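Local structure of glycolipid-binding domain-containing protein (Pseudomonas aeruginosa, 2H1T) at residues Leu78-Trp86 against Leu94-Ile103. The protein is of unknown function but, as a member of a putative glycolipid-binding family, may take part in glycolipid metabolism. Residues are numbered along the deposited sequence; the frame is centred on the assembly and turned at random.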
ATOM      1  N   LEU A  78       1.401 -16.251 -16.657  1.00 15.05           N
ATOM      2  CA  LEU A  78       0.547 -17.304 -17.205  1.00 14.97           C
ATOM      3  C   LEU A  78       0.206 -17.017 -18.658  1.00 16.14           C
ATOM      4  O   LEU A  78       0.013 -15.853 -19.062  1.00 16.75           O
ATOM      5  CB  LEU A  78      -0.768 -17.400 -16.384  1.00 15.18           C
ATOM      6  CG  LEU A  78      -0.645 -17.818 -14.925  1.00 17.46           C
ATOM      7  CD1 LEU A  78      -1.950 -17.656 -14.235  1.00 18.02           C
ATOM      8  CD2 LEU A  78      -0.126 -19.287 -14.819  1.00 20.58           C
ATOM      9  N   LEU A  79       0.245 -18.086 -19.456  1.00 17.56           N
ATOM     10  CA  LEU A  79      -0.216 -18.045 -20.835  0.50 16.72           C
ATOM     11  C   LEU A  79      -1.400 -19.011 -20.959  1.00 17.68           C
ATOM     12  O   LEU A  79      -1.405 -20.071 -20.367  1.00 17.49           O
ATOM     13  CB  LEU A  79       0.906 -18.396 -21.833  0.50 16.64           C
ATOM     14  CG  LEU A  79       1.954 -17.320 -22.200  0.50 17.09           C
ATOM     15  CD1 LEU A  79       3.125 -17.907 -23.003  0.50 16.95           C
ATOM     16  CD2 LEU A  79       1.393 -16.125 -22.988  0.50 16.21           C
ATOM     17  N   ALA A  80      -2.413 -18.610 -21.719  1.00 16.85           N
ATOM     18  CA  ALA A  80      -3.583 -19.451 -21.989  1.00 15.53           C
ATOM     19  C   ALA A  80      -3.852 -19.442 -23.495  1.00 15.69           C
ATOM     20  O   ALA A  80      -3.715 -18.413 -24.136  1.00 13.87           O
ATOM     21  CB  ALA A  80      -4.814 -18.954 -21.246  1.00 16.23           C
ATOM     22  N   ASP A  81      -4.274 -20.576 -24.049  1.00 13.02           N
ATOM     23  CA  ASP A  81      -4.531 -20.632 -25.505  1.00 15.01           C
ATOM     24  C   ASP A  81      -5.897 -20.110 -25.967  1.00 16.29           C
ATOM     25  O   ASP A  81      -6.165 -20.071 -27.180  1.00 15.40           O
ATOM     26  CB  ASP A  81      -4.237 -22.025 -26.078  1.00 14.76           C
ATOM     27  CG  ASP A  81      -5.200 -23.094 -25.620  1.00 16.40           C
ATOM     28  OD1 ASP A  81      -6.047 -22.842 -24.761  1.00 15.70           O
ATOM     29  OD2 ASP A  81      -5.129 -24.204 -26.194  1.00 17.75           O
ATOM     30  N   GLY A  82      -6.734 -19.677 -25.014  1.00 15.37           N
ATOM     31  CA  GLY A  82      -8.120 -19.272 -25.280  1.00 16.93           C
ATOM     32  C   GLY A  82      -9.109 -20.439 -25.399  1.00 18.68           C
ATOM     33  O   GLY A  82     -10.323 -20.225 -25.646  1.00 17.68           O
ATOM     34  N   ARG A  83      -8.593 -21.666 -25.280  1.00 17.61           N
ATOM     35  CA  ARG A  83      -9.407 -22.868 -25.391  1.00 17.43           C
ATOM     36  C   ARG A  83      -9.281 -23.771 -24.180  1.00 18.61           C
ATOM     37  O   ARG A  83      -9.643 -24.959 -24.267  1.00 18.81           O
ATOM     38  CB  ARG A  83      -9.033 -23.630 -26.661  1.00 15.86           C
ATOM     39  CG  ARG A  83      -9.205 -22.802 -27.898  1.00 16.64           C
ATOM     40  CD  ARG A  83      -8.623 -23.484 -29.108  1.00 18.00           C
ATOM     41  NE  ARG A  83      -7.231 -23.081 -29.252  1.00 18.37           N
ATOM     42  CZ  ARG A  83      -6.178 -23.900 -29.355  1.00 20.41           C
ATOM     43  NH1 ARG A  83      -6.307 -25.219 -29.354  1.00 23.83           N
ATOM     44  NH2 ARG A  83      -4.977 -23.378 -29.490  1.00 14.43           N
ATOM     45  N   GLY A  84      -8.784 -23.212 -23.064  1.00 17.09           N
ATOM     46  CA  GLY A  84      -8.754 -23.881 -21.770  1.00 16.74           C
ATOM     47  C   GLY A  84      -7.426 -24.542 -21.382  1.00 18.40           C
ATOM     48  O   GLY A  84      -7.392 -25.310 -20.418  1.00 17.75           O
ATOM     49  N   HIS A  85      -6.346 -24.238 -22.112  1.00 15.92           N
ATOM     50  CA  HIS A  85      -5.032 -24.862 -21.866  1.00 17.61           C
ATOM     51  C   HIS A  85      -4.028 -23.812 -21.463  1.00 17.43           C
ATOM     52  O   HIS A  85      -3.844 -22.806 -22.139  1.00 17.48           O
ATOM     53  CB  HIS A  85      -4.540 -25.656 -23.085  1.00 17.03           C
ATOM     54  CG  HIS A  85      -5.599 -26.530 -23.670  1.00 24.45           C
ATOM     55  ND1 HIS A  85      -6.318 -26.176 -24.792  1.00 24.35           N
ATOM     56  CD2 HIS A  85      -6.108 -27.709 -23.251  1.00 25.02           C
ATOM     57  CE1 HIS A  85      -7.221 -27.103 -25.044  1.00 24.58           C
ATOM     58  NE2 HIS A  85      -7.103 -28.051 -24.133  1.00 27.24           N
ATOM     59  N   TRP A  86      -3.392 -24.056 -20.326  1.00 16.02           N
ATOM     60  CA  TRP A  86      -2.537 -23.053 -19.703  1.00 15.00           C
ATOM     61  C   TRP A  86      -1.120 -23.456 -19.633  1.00 16.36           C
ATOM     62  O   TRP A  86      -0.783 -24.646 -19.574  1.00 15.29           O
ATOM     63  CB  TRP A  86      -3.023 -22.801 -18.291  1.00 16.53           C
ATOM     64  CG  TRP A  86      -4.398 -22.167 -18.281  1.00 13.68           C
ATOM     65  CD1 TRP A  86      -5.586 -22.782 -18.581  1.00 16.27           C
ATOM     66  CD2 TRP A  86      -4.701 -20.795 -18.029  1.00 15.07           C
ATOM     67  NE1 TRP A  86      -6.612 -21.876 -18.467  1.00 14.17           N
ATOM     68  CE2 TRP A  86      -6.093 -20.644 -18.161  1.00 14.60           C
ATOM     69  CE3 TRP A  86      -3.932 -19.670 -17.709  1.00 15.87           C
ATOM     70  CZ2 TRP A  86      -6.722 -19.416 -17.982  1.00 17.21           C
ATOM     71  CZ3 TRP A  86      -4.571 -18.453 -17.492  1.00 16.51           C
ATOM     72  CH2 TRP A  86      -5.951 -18.343 -17.639  1.00 16.67           C
ATOM     73  N   LEU A  94       0.324 -26.479 -17.577  1.00 21.98           N
ATOM     74  CA  LEU A  94      -0.292 -26.471 -16.262  1.00 21.57           C
ATOM     75  C   LEU A  94      -1.642 -27.180 -16.366  1.00 21.65           C
ATOM     76  O   LEU A  94      -2.688 -26.517 -16.417  1.00 19.53           O
ATOM     77  CB  LEU A  94      -0.504 -25.039 -15.793  1.00 22.00           C
ATOM     78  CG  LEU A  94       0.778 -24.213 -15.614  1.00 21.88           C
ATOM     79  CD1 LEU A  94       0.446 -22.752 -15.396  1.00 22.75           C
ATOM     80  CD2 LEU A  94       1.642 -24.706 -14.460  1.00 21.62           C
ATOM     81  N   PRO A  95      -1.630 -28.529 -16.384  1.00 20.66           N
ATOM     82  CA  PRO A  95      -2.869 -29.305 -16.603  1.00 20.82           C
ATOM     83  C   PRO A  95      -3.955 -29.110 -15.534  1.00 21.23           C
ATOM     84  O   PRO A  95      -5.155 -29.286 -15.815  1.00 20.87           O
ATOM     85  CB  PRO A  95      -2.374 -30.758 -16.637  1.00 20.62           C
ATOM     86  CG  PRO A  95      -1.075 -30.732 -15.895  1.00 21.76           C
ATOM     87  CD  PRO A  95      -0.462 -29.408 -16.189  1.00 22.05           C
ATOM     88  N   ALA A  96      -3.555 -28.658 -14.350  1.00 20.28           N
ATOM     89  CA  ALA A  96      -4.483 -28.510 -13.257  1.00 21.32           C
ATOM     90  C   ALA A  96      -5.477 -27.401 -13.541  1.00 20.68           C
ATOM     91  O   ALA A  96      -6.454 -27.274 -12.828  1.00 23.50           O
ATOM     92  CB  ALA A  96      -3.745 -28.242 -11.934  1.00 21.93           C
ATOM     93  N   PHE A  97      -5.217 -26.592 -14.569  1.00 20.27           N
ATOM     94  CA  PHE A  97      -6.097 -25.463 -14.890  1.00 18.78           C
ATOM     95  C   PHE A  97      -6.919 -25.754 -16.140  1.00 16.92           C
ATOM     96  O   PHE A  97      -7.664 -24.900 -16.631  1.00 15.55           O
ATOM     97  CB  PHE A  97      -5.286 -24.176 -15.087  1.00 18.07           C
ATOM     98  CG  PHE A  97      -4.393 -23.835 -13.930  1.00 20.18           C
ATOM     99  CD1 PHE A  97      -4.678 -24.280 -12.629  1.00 22.22           C
ATOM    100  CD2 PHE A  97      -3.293 -23.028 -14.112  1.00 21.81           C
ATOM    101  CE1 PHE A  97      -3.842 -23.951 -11.575  1.00 20.59           C
ATOM    102  CE2 PHE A  97      -2.464 -22.692 -13.032  1.00 21.32           C
ATOM    103  CZ  PHE A  97      -2.735 -23.166 -11.788  1.00 20.91           C
ATOM    104  N   ASP A  98      -6.797 -26.974 -16.655  1.00 17.68           N
ATOM    105  CA  ASP A  98      -7.523 -27.333 -17.865  1.00 18.41           C
ATOM    106  C   ASP A  98      -8.984 -26.915 -17.790  1.00 16.63           C
ATOM    107  O   ASP A  98      -9.634 -27.141 -16.779  1.00 19.07           O
ATOM    108  CB  ASP A  98      -7.426 -28.844 -18.097  1.00 19.11           C
ATOM    109  CG  ASP A  98      -6.107 -29.275 -18.747  1.00 21.97           C
ATOM    110  OD1 ASP A  98      -5.291 -28.443 -19.227  1.00 23.17           O
ATOM    111  OD2 ASP A  98      -5.910 -30.500 -18.808  1.00 20.13           O
ATOM    112  N   GLY A  99      -9.498 -26.299 -18.850  1.00 17.71           N
ATOM    113  CA  GLY A  99     -10.905 -25.864 -18.909  1.00 16.95           C
ATOM    114  C   GLY A  99     -11.179 -24.453 -18.448  1.00 18.54           C
ATOM    115  O   GLY A  99     -12.242 -23.920 -18.714  1.00 19.67           O
ATOM    116  N   CYS A 100     -10.245 -23.825 -17.741  1.00 19.37           N
ATOM    117  CA  CYS A 100     -10.459 -22.432 -17.350  1.00 17.96           C
ATOM    118  C   CYS A 100     -10.259 -21.521 -18.542  1.00 17.68           C
ATOM    119  O   CYS A 100      -9.229 -21.574 -19.188  1.00 15.63           O
ATOM    120  CB  CYS A 100      -9.461 -22.007 -16.251  1.00 18.78           C
ATOM    121  SG  CYS A 100      -9.740 -22.821 -14.698  1.00 19.09           S
ATOM    122  N   LEU A 101     -11.255 -20.697 -18.844  1.00 15.69           N
ATOM    123  CA  LEU A 101     -11.154 -19.689 -19.913  1.00 16.48           C
ATOM    124  C   LEU A 101     -10.934 -18.248 -19.393  1.00 17.52           C
ATOM    125  O   LEU A 101     -10.477 -17.379 -20.163  1.00 17.49           O
ATOM    126  CB  LEU A 101     -12.453 -19.688 -20.736  1.00 18.64           C
ATOM    127  CG  LEU A 101     -12.844 -21.023 -21.389  1.00 18.19           C
ATOM    128  CD1 LEU A 101     -14.147 -20.875 -22.169  1.00 18.81           C
ATOM    129  CD2 LEU A 101     -11.750 -21.528 -22.262  1.00 20.56           C
ATOM    130  N   ASP A 102     -11.328 -17.993 -18.129  1.00 16.16           N
ATOM    131  CA  ASP A 102     -11.298 -16.662 -17.525  1.00 17.66           C
ATOM    132  C   ASP A 102     -10.489 -16.731 -16.220  1.00 17.63           C
ATOM    133  O   ASP A 102     -10.436 -17.781 -15.545  1.00 18.17           O
ATOM    134  CB  ASP A 102     -12.692 -16.115 -17.230  1.00 19.30           C
ATOM    135  CG  ASP A 102     -13.660 -16.375 -18.337  1.00 21.51           C
ATOM    136  OD1 ASP A 102     -13.553 -15.738 -19.434  1.00 21.73           O
ATOM    137  OD2 ASP A 102     -14.513 -17.258 -18.119  1.00 19.37           O
ATOM    138  N   ILE A 103      -9.869 -15.614 -15.897  1.00 18.82           N
ATOM    139  CA  ILE A 103      -9.197 -15.417 -14.617  1.00 18.63           C
ATOM    140  C   ILE A 103     -10.142 -14.602 -13.711  1.00 16.07           C
ATOM    141  O   ILE A 103     -10.920 -13.779 -14.194  1.00 16.80           O
ATOM    142  CB  ILE A 103      -7.826 -14.699 -14.803  1.00 19.69           C
ATOM    143  CG1 ILE A 103      -6.756 -15.711 -15.191  1.00 24.32           C
ATOM    144  CG2 ILE A 103      -7.331 -14.035 -13.535  1.00 21.25           C
ATOM    145  CD1 ILE A 103      -5.332 -15.087 -15.300  1.00 24.66           C
TER
HETATM  146  O   HOH W   1      -7.856 -20.697 -22.108  1.00 17.77           O
HETATM  147  O   HOH W   2      -4.156 -26.047 -18.586  1.00 14.48           O
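The indole of W86 packs on F97, C100 and I103, its NE1 donating to C100 O at 2.7 Å. That oxygen sits close to the indole plane, though the N-H comes in tilted 28° from the carbonyl plane. With CG beside the backbone N (chi1 -66°) and chi2 at 73°, the ring is turned so that one face takes F97 CB, a CH-pi contact 4.1 Å from the centroid of the five-membered ring, while A80 CB, from W86's own segment, lies over the centre of the opposite face. At the six-membered end, I103 CG1 approaches CH2 to 3.7 Å, and L60 of strand 60-69 and L132 of strand 126-135 also touch the indole.

Two backbone bonds also join the segments: L94 N donates to W86 O, and G99 N, within the type II turn 97-100, donates to G84 O at 2.8 Å. A water accepts from W86 N and donates to L94 O and D98 OD1. Within the turn 81-85, D81 OD1 accepts from R83 N, an Asx turn, and from H85 N on the opposite face of the carboxylate plane, while OD2 takes H85 ND1 on its syn side at 2.7 Å. The buried indole N-H is thus satisfied by a main-chain carbonyl, tying the start of edge strand 86-88 of the antiparallel sheet to the loop leading into strand 102-106 of the mixed sheet.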